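Long-range contacts in carbonic anhydrase (Sordaria macrospora, PDB 4O1K), which catalyses the reversible hydration of carbon dioxide to bicarbonate as a zinc-dependent, tetrameric beta-carbonic anhydrase: residues E145-D149 with R160-L164; P189-G193 with D205-F210. All coordinates share one frame; numbering follows the deposited sequence.

Interaction 1 of 2, residues E145-D149 with R160-L164; sequences EKELD and RLVEL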
ATOM      1  N   GLU A 145      22.566   4.891  13.260  1.00 39.41           N
ATOM      2  CA  GLU A 145      23.747   4.819  12.419  1.00 37.11           C
ATOM      3  C   GLU A 145      25.041   4.860  13.227  1.00 41.84           C
ATOM      4  O   GLU A 145      25.991   4.114  12.943  1.00 44.00           O
ATOM      5  CB  GLU A 145      23.732   5.998  11.469  1.00 45.36           C
ATOM      6  CG  GLU A 145      24.586   5.791  10.273  1.00 53.19           C
ATOM      7  CD  GLU A 145      24.493   6.951   9.329  1.00 60.14           C
ATOM      8  OE1 GLU A 145      23.390   7.529   9.209  1.00 61.20           O
ATOM      9  OE2 GLU A 145      25.523   7.279   8.716  1.00 66.13           O
ATOM     10  N   LYS A 146      25.060   5.743  14.225  1.00 39.96           N
ATOM     11  CA  LYS A 146      26.221   5.932  15.088  1.00 50.12           C
ATOM     12  C   LYS A 146      26.571   4.651  15.831  1.00 51.15           C
ATOM     13  O   LYS A 146      27.736   4.254  15.866  1.00 55.81           O
ATOM     14  CB  LYS A 146      25.933   7.019  16.113  1.00 52.98           C
ATOM     15  CG  LYS A 146      26.207   8.428  15.660  1.00 61.47           C
ATOM     16  CD  LYS A 146      25.983   9.343  16.857  1.00 67.85           C
ATOM     17  CE  LYS A 146      26.667  10.683  16.700  1.00 73.07           C
ATOM     18  NZ  LYS A 146      26.831  11.331  18.047  1.00 75.98           N
ATOM     19  N   GLU A 147      25.564   4.020  16.433  1.00 48.95           N
ATOM     20  CA  GLU A 147      25.784   2.796  17.209  1.00 47.58           C
ATOM     21  C   GLU A 147      26.229   1.666  16.289  1.00 46.27           C
ATOM     22  O   GLU A 147      27.166   0.930  16.605  1.00 46.66           O
ATOM     23  CB  GLU A 147      24.513   2.381  17.966  1.00 47.91           C
ATOM     24  CG  GLU A 147      24.585   0.968  18.541  1.00 50.27           C
ATOM     25  CD  GLU A 147      23.300   0.536  19.248  1.00 52.72           C
ATOM     26  OE1 GLU A 147      22.324   1.320  19.282  1.00 54.35           O
ATOM     27  OE2 GLU A 147      23.268  -0.599  19.760  1.00 49.33           O
ATOM     28  N   LEU A 148      25.562   1.544  15.144  1.00 41.20           N
ATOM     29  CA  LEU A 148      25.829   0.436  14.235  1.00 42.27           C
ATOM     30  C   LEU A 148      27.210   0.533  13.586  1.00 43.71           C
ATOM     31  O   LEU A 148      27.957  -0.455  13.567  1.00 47.85           O
ATOM     32  CB  LEU A 148      24.721   0.306  13.191  1.00 40.56           C
ATOM     33  CG  LEU A 148      23.414  -0.298  13.734  1.00 39.92           C
ATOM     34  CD1 LEU A 148      22.226  -0.178  12.750  1.00 39.83           C
ATOM     35  CD2 LEU A 148      23.644  -1.763  14.131  1.00 36.02           C
ATOM     36  N   ASP A 149      27.548   1.714  13.073  1.00 44.78           N
ATOM     37  CA  ASP A 149      28.840   1.934  12.439  1.00 49.54           C
ATOM     38  C   ASP A 149      29.990   1.694  13.400  1.00 50.25           C
ATOM     39  O   ASP A 149      31.075   1.329  12.978  1.00 55.96           O
ATOM     40  CB  ASP A 149      28.940   3.364  11.907  1.00 54.51           C
ATOM     41  CG  ASP A 149      28.213   3.557  10.584  1.00 57.82           C
ATOM     42  OD1 ASP A 149      27.916   2.544   9.905  1.00 56.86           O
ATOM     43  OD2 ASP A 149      27.963   4.733  10.224  1.00 58.21           O
ATOM     44  N   ARG A 160      22.992  -6.996  15.450  1.00 36.34           N
ATOM     45  CA  ARG A 160      22.511  -5.834  16.169  1.00 35.17           C
ATOM     46  C   ARG A 160      21.402  -5.185  15.364  1.00 34.90           C
ATOM     47  O   ARG A 160      20.411  -4.765  15.932  1.00 32.46           O
ATOM     48  CB  ARG A 160      23.639  -4.831  16.456  1.00 38.18           C
ATOM     49  CG  ARG A 160      23.252  -3.706  17.424  1.00 38.72           C
ATOM     50  CD  ARG A 160      22.679  -4.238  18.759  1.00 39.40           C
ATOM     51  NE  ARG A 160      22.175  -3.145  19.587  1.00 41.42           N
ATOM     52  CZ  ARG A 160      21.118  -3.240  20.388  1.00 44.39           C
ATOM     53  NH1 ARG A 160      20.455  -4.382  20.475  1.00 41.80           N
ATOM     54  NH2 ARG A 160      20.714  -2.195  21.092  1.00 46.53           N
ATOM     55  N   LEU A 161      21.573  -5.093  14.043  1.00 33.98           N
ATOM     56  CA  LEU A 161      20.526  -4.554  13.163  1.00 30.97           C
ATOM     57  C   LEU A 161      19.235  -5.358  13.237  1.00 31.28           C
ATOM     58  O   LEU A 161      18.132  -4.797  13.207  1.00 26.32           O
ATOM     59  CB  LEU A 161      21.009  -4.524  11.711  1.00 34.60           C
ATOM     60  CG  LEU A 161      19.998  -4.013  10.682  1.00 33.00           C
ATOM     61  CD1 LEU A 161      19.499  -2.622  11.042  1.00 32.47           C
ATOM     62  CD2 LEU A 161      20.602  -4.023   9.285  1.00 31.02           C
ATOM     63  N   VAL A 162      19.363  -6.675  13.323  1.00 26.09           N
ATOM     64  CA  VAL A 162      18.185  -7.537  13.438  1.00 25.90           C
ATOM     65  C   VAL A 162      17.432  -7.133  14.702  1.00 27.42           C
ATOM     66  O   VAL A 162      16.167  -6.964  14.691  1.00 27.44           O
ATOM     67  CB  VAL A 162      18.611  -9.019  13.525  1.00 31.87           C
ATOM     68  CG1 VAL A 162      17.515  -9.875  14.127  1.00 34.00           C
ATOM     69  CG2 VAL A 162      18.987  -9.546  12.130  1.00 35.92           C
ATOM     70  N   GLU A 163      18.210  -6.936  15.775  1.00 29.53           N
ATOM     71  CA  GLU A 163      17.631  -6.587  17.087  1.00 29.96           C
ATOM     72  C   GLU A 163      16.949  -5.204  17.063  1.00 27.58           C
ATOM     73  O   GLU A 163      15.804  -5.022  17.526  1.00 30.26           O
ATOM     74  CB  GLU A 163      18.727  -6.624  18.170  1.00 34.02           C
ATOM     75  CG  GLU A 163      19.294  -8.036  18.380  1.00 33.12           C
ATOM     76  CD  GLU A 163      20.530  -8.073  19.276  1.00 40.06           C
ATOM     77  OE1 GLU A 163      21.019  -7.003  19.692  1.00 38.36           O
ATOM     78  OE2 GLU A 163      21.004  -9.194  19.555  1.00 42.67           O
ATOM     79  N   LEU A 164      17.678  -4.207  16.589  1.00 28.20           N
ATOM     80  CA  LEU A 164      17.110  -2.864  16.468  1.00 27.47           C
ATOM     81  C   LEU A 164      15.890  -2.816  15.570  1.00 27.43           C
ATOM     82  O   LEU A 164      14.994  -1.996  15.776  1.00 28.20           O
ATOM     83  CB  LEU A 164      18.167  -1.891  15.964  1.00 26.38           C
ATOM     84  CG  LEU A 164      19.235  -1.679  17.056  1.00 33.52           C
ATOM     85  CD1 LEU A 164      20.436  -0.992  16.462  1.00 33.73           C
ATOM     86  CD2 LEU A 164      18.648  -0.833  18.156  1.00 34.51           C
TER
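Leu148 and Arg160 mark the nearest approach of two helical segments, 145-149 and 160-164, with 7.4 Å between their CA atoms. The segment axes run nearly antiparallel, 153° between their N-to-C directions, and stay 11.1 Å apart at closest, so side chains rather than backbones bridge the gap. Helix 145-150 is thus folded back against helix 154-174, with a leucine cluster beside a charged flank. Leu148 does most of the apolar work. Its CG stands anti to the carbonyl carbon (chi1 -75°), and its two methyls part company: CD2 lies against the aliphatic CB and CG of Arg160, 3.8 Å from CG, and also meets Leu164 CD1 tip to tip at 4.0 Å, while CD1 touches Leu161 CD1. Tyr141 and Val140 of helix 130-143 extend this cluster, packing on Leu148 and Leu161 respectively. Along the flank, Glu147, extended beyond CG, crosses Arg160 at about a right angle. Arg160 NE donates an almost straight bond to Glu147 OE2 (2.8 Å, 168°), on the syn side but tilted well out of the carboxylate plane, and in the guanidinium plane; NH2 adds a weak one to the same oxygen. The arginine is bent at chi2; Leu164 CD2 lies over one guanidinium face near its rim, and NH1 reaches Glu163 OE1 at 2.8 Å. Glu163 OE2 in turn bonds Tyr113 OH. Two carboxylates grip one guanidinium by its edge, which should limit its rotation, and its positive charge probably eases the mutual repulsion of Glu147 and Glu163, whose oxygens OE2 and OE1 lie 6.8 Å apart.

Interaction 2 of 2, residues P189-G193 with D205-F210; sequences PVIHG and DLNVDF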
ATOM      1  N   PRO A 189      -3.412  -5.013  24.658  1.00 33.49           N
ATOM      2  CA  PRO A 189      -2.310  -5.979  24.643  1.00 34.31           C
ATOM      3  C   PRO A 189      -0.998  -5.376  25.101  1.00 36.07           C
ATOM      4  O   PRO A 189      -0.800  -4.158  25.050  1.00 34.90           O
ATOM      5  CB  PRO A 189      -2.194  -6.354  23.156  1.00 36.11           C
ATOM      6  CG  PRO A 189      -2.674  -5.139  22.428  1.00 37.20           C
ATOM      7  CD  PRO A 189      -3.818  -4.629  23.291  1.00 36.42           C
ATOM      8  N   VAL A 190      -0.097  -6.231  25.564  1.00 32.97           N
ATOM      9  CA  VAL A 190       1.254  -5.768  25.785  1.00 32.63           C
ATOM     10  C   VAL A 190       2.102  -6.268  24.623  1.00 30.67           C
ATOM     11  O   VAL A 190       1.789  -7.278  23.971  1.00 33.90           O
ATOM     12  CB  VAL A 190       1.826  -6.206  27.143  1.00 45.72           C
ATOM     13  CG1 VAL A 190       1.030  -5.552  28.293  1.00 48.96           C
ATOM     14  CG2 VAL A 190       1.807  -7.715  27.271  1.00 47.73           C
ATOM     15  N   ILE A 191       3.172  -5.549  24.380  1.00 30.16           N
ATOM     16  CA  ILE A 191       3.989  -5.771  23.208  1.00 30.85           C
ATOM     17  C   ILE A 191       5.339  -6.358  23.574  1.00 35.42           C
ATOM     18  O   ILE A 191       5.976  -5.901  24.539  1.00 37.14           O
ATOM     19  CB  ILE A 191       4.176  -4.440  22.521  1.00 37.42           C
ATOM     20  CG1 ILE A 191       2.961  -4.183  21.643  1.00 44.17           C
ATOM     21  CG2 ILE A 191       5.430  -4.415  21.689  1.00 40.33           C
ATOM     22  CD1 ILE A 191       3.005  -2.889  21.027  1.00 47.59           C
ATOM     23  N   HIS A 192       5.776  -7.354  22.806  1.00 30.35           N
ATOM     24  CA  HIS A 192       7.058  -8.005  23.059  1.00 32.27           C
ATOM     25  C   HIS A 192       7.911  -7.980  21.811  1.00 32.13           C
ATOM     26  O   HIS A 192       7.383  -8.083  20.697  1.00 30.81           O
ATOM     27  CB  HIS A 192       6.859  -9.464  23.429  1.00 37.22           C
ATOM     28  CG  HIS A 192       5.828  -9.694  24.480  1.00 39.13           C
ATOM     29  ND1 HIS A 192       6.133  -9.746  25.826  1.00 44.44           N
ATOM     30  CD2 HIS A 192       4.502  -9.944  24.385  1.00 42.88           C
ATOM     31  CE1 HIS A 192       5.029  -9.987  26.513  1.00 42.93           C
ATOM     32  NE2 HIS A 192       4.027 -10.121  25.662  1.00 41.37           N
ATOM     33  N   GLY A 193       9.226  -7.847  22.005  1.00 29.70           N
ATOM     34  CA  GLY A 193      10.166  -7.914  20.896  1.00 29.75           C
ATOM     35  C   GLY A 193      11.099  -9.070  21.197  1.00 26.21           C
ATOM     36  O   GLY A 193      11.837  -9.020  22.156  1.00 27.59           O
ATOM     37  N   ASP A 205      14.439 -12.650  24.646  1.00 38.14           N
ATOM     38  CA  ASP A 205      13.616 -11.473  24.863  1.00 38.17           C
ATOM     39  C   ASP A 205      14.528 -10.236  24.792  1.00 36.44           C
ATOM     40  O   ASP A 205      15.528 -10.157  25.492  1.00 39.19           O
ATOM     41  CB  ASP A 205      12.958 -11.578  26.242  1.00 39.13           C
ATOM     42  CG  ASP A 205      11.908 -10.505  26.479  1.00 42.34           C
ATOM     43  OD1 ASP A 205      11.752  -9.622  25.610  1.00 36.21           O
ATOM     44  OD2 ASP A 205      11.256 -10.532  27.550  1.00 43.63           O
ATOM     45  N   LEU A 206      14.179  -9.280  23.942  1.00 36.76           N
ATOM     46  CA  LEU A 206      14.934  -8.032  23.845  1.00 38.56           C
ATOM     47  C   LEU A 206      14.505  -7.085  24.938  1.00 43.31           C
ATOM     48  O   LEU A 206      15.070  -5.987  25.081  1.00 40.62           O
ATOM     49  CB  LEU A 206      14.693  -7.384  22.490  1.00 36.75           C
ATOM     50  CG  LEU A 206      15.211  -8.268  21.369  1.00 36.97           C
ATOM     51  CD1 LEU A 206      14.973  -7.562  20.040  1.00 40.12           C
ATOM     52  CD2 LEU A 206      16.677  -8.603  21.580  1.00 39.41           C
ATOM     53  N   ASN A 207      13.528  -7.525  25.735  1.00 44.02           N
ATOM     54  CA  ASN A 207      13.071  -6.754  26.889  1.00 44.82           C
ATOM     55  C   ASN A 207      12.721  -5.337  26.472  1.00 44.36           C
ATOM     56  O   ASN A 207      13.220  -4.363  27.041  1.00 45.85           O
ATOM     57  CB  ASN A 207      14.116  -6.771  28.001  1.00 49.87           C
ATOM     58  CG  ASN A 207      14.437  -8.187  28.462  1.00 53.83           C
ATOM     59  OD1 ASN A 207      13.547  -9.024  28.578  1.00 53.93           O
ATOM     60  ND2 ASN A 207      15.709  -8.459  28.703  1.00 55.25           N
ATOM     61  N   VAL A 208      11.879  -5.255  25.450  1.00 41.81           N
ATOM     62  CA  VAL A 208      11.402  -3.986  24.909  1.00 46.22           C
ATOM     63  C   VAL A 208      10.651  -3.216  25.995  1.00 54.49           C
ATOM     64  O   VAL A 208       9.667  -3.715  26.549  1.00 58.95           O
ATOM     65  CB  VAL A 208      10.476  -4.238  23.714  1.00 44.06           C
ATOM     66  CG1 VAL A 208       9.781  -2.970  23.299  1.00 44.79           C
ATOM     67  CG2 VAL A 208      11.269  -4.817  22.540  1.00 38.33           C
ATOM     68  N   ASP A 209      11.120  -2.015  26.316  1.00 52.69           N
ATOM     69  CA  ASP A 209      10.514  -1.246  27.399  1.00 55.23           C
ATOM     70  C   ASP A 209       9.221  -0.610  26.905  1.00 55.17           C
ATOM     71  O   ASP A 209       9.217   0.526  26.428  1.00 55.73           O
ATOM     72  CB  ASP A 209      11.493  -0.187  27.913  1.00 57.04           C
ATOM     73  CG  ASP A 209      11.021   0.476  29.200  1.00 60.32           C
ATOM     74  OD1 ASP A 209      11.876   1.041  29.923  1.00 63.72           O
ATOM     75  OD2 ASP A 209       9.801   0.425  29.490  1.00 59.82           O
ATOM     76  N   PHE A 210       8.128  -1.356  27.028  1.00 55.90           N
ATOM     77  CA  PHE A 210       6.868  -1.027  26.365  1.00 55.11           C
ATOM     78  C   PHE A 210       6.248   0.285  26.852  1.00 56.43           C
ATOM     79  O   PHE A 210       5.817   1.115  26.053  1.00 55.86           O
ATOM     80  CB  PHE A 210       5.904  -2.210  26.512  1.00 55.38           C
ATOM     81  CG  PHE A 210       4.476  -1.891  26.200  1.00 55.05           C
ATOM     82  CD1 PHE A 210       4.102  -1.421  24.949  1.00 56.49           C
ATOM     83  CD2 PHE A 210       3.495  -2.101  27.157  1.00 57.81           C
ATOM     84  CE1 PHE A 210       2.774  -1.139  24.669  1.00 57.32           C
ATOM     85  CE2 PHE A 210       2.175  -1.826  26.889  1.00 60.38           C
ATOM     86  CZ  PHE A 210       1.807  -1.343  25.644  1.00 60.87           C
TER
HETATM   87  O   HOH W   1       8.045  -6.332  26.290  1.00 48.56           O
HETATM   88  O   HOH W   2       8.387 -10.360  26.775  1.00 44.39           O
HETATM   89  O   HOH W   3      10.068  -7.387  24.891  1.00 27.49           O
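Over the centre of one face of the Phe210 ring sits the backbone N of Ile191, 4.2 Å above the plane, with Val190 CA over the same face. The side chains of Ile191 and Val190 run at about a right angle to that of Phe210: Ile191 CB touches Phe210 CD1 at 3.9 Å, and Val190 CG1 touches CE2. With CG anti to the backbone N (chi1 165°), the ring extends across strand 190-197, and Tyr183 meets it edge-to-face. Were Phe210 cut back to alanine, Val190 and Ile191 would probably lose their apolar partner and a gap would open between the strand and the start of helix 210-218. Strands 190-197 and 202-205 form the antiparallel end of the mixed sheet of this beta-carbonic anhydrase fold; at the end of strand 202-205, Leu206 N donates to Gly193 O (3.0 Å) and an Asx turn begins, Asp205 OD1 accepting from Asn207 N from above the carboxylate plane. Val208 CG2 packs 3.7 Å from Gly193 CA, against the bare backbone of the glycine. As the loop lifts from the strand, waters take over. One accepts from Gly193 N and Val208 N and donates to Asp205 OD1; another donates to Ile191 O and Val208 O.

After helices 16-35 and 39-44 the chain lays down strands 51-56, 74-79 and 106-112, then passes through helix 130-143 to interaction 1, which closes a largely helical excursion of ten residues between helix 145-150 and the early part of helix 154-174. That long helix and helix 177-186 lead to strand 190-197. Interaction 2 then closes the hairpin with strand 202-205 and brings the start of helix 210-218 back over the sheet. The two loops follow in series, neither nested nor crossed. Their centres lie 18 Å apart, yet they touch: Leu206 CD1 packs 3.7 Å from Glu163 O, so helix 154-174 adjoins both the helical excursion and the loop leaving the edge strand 202-205.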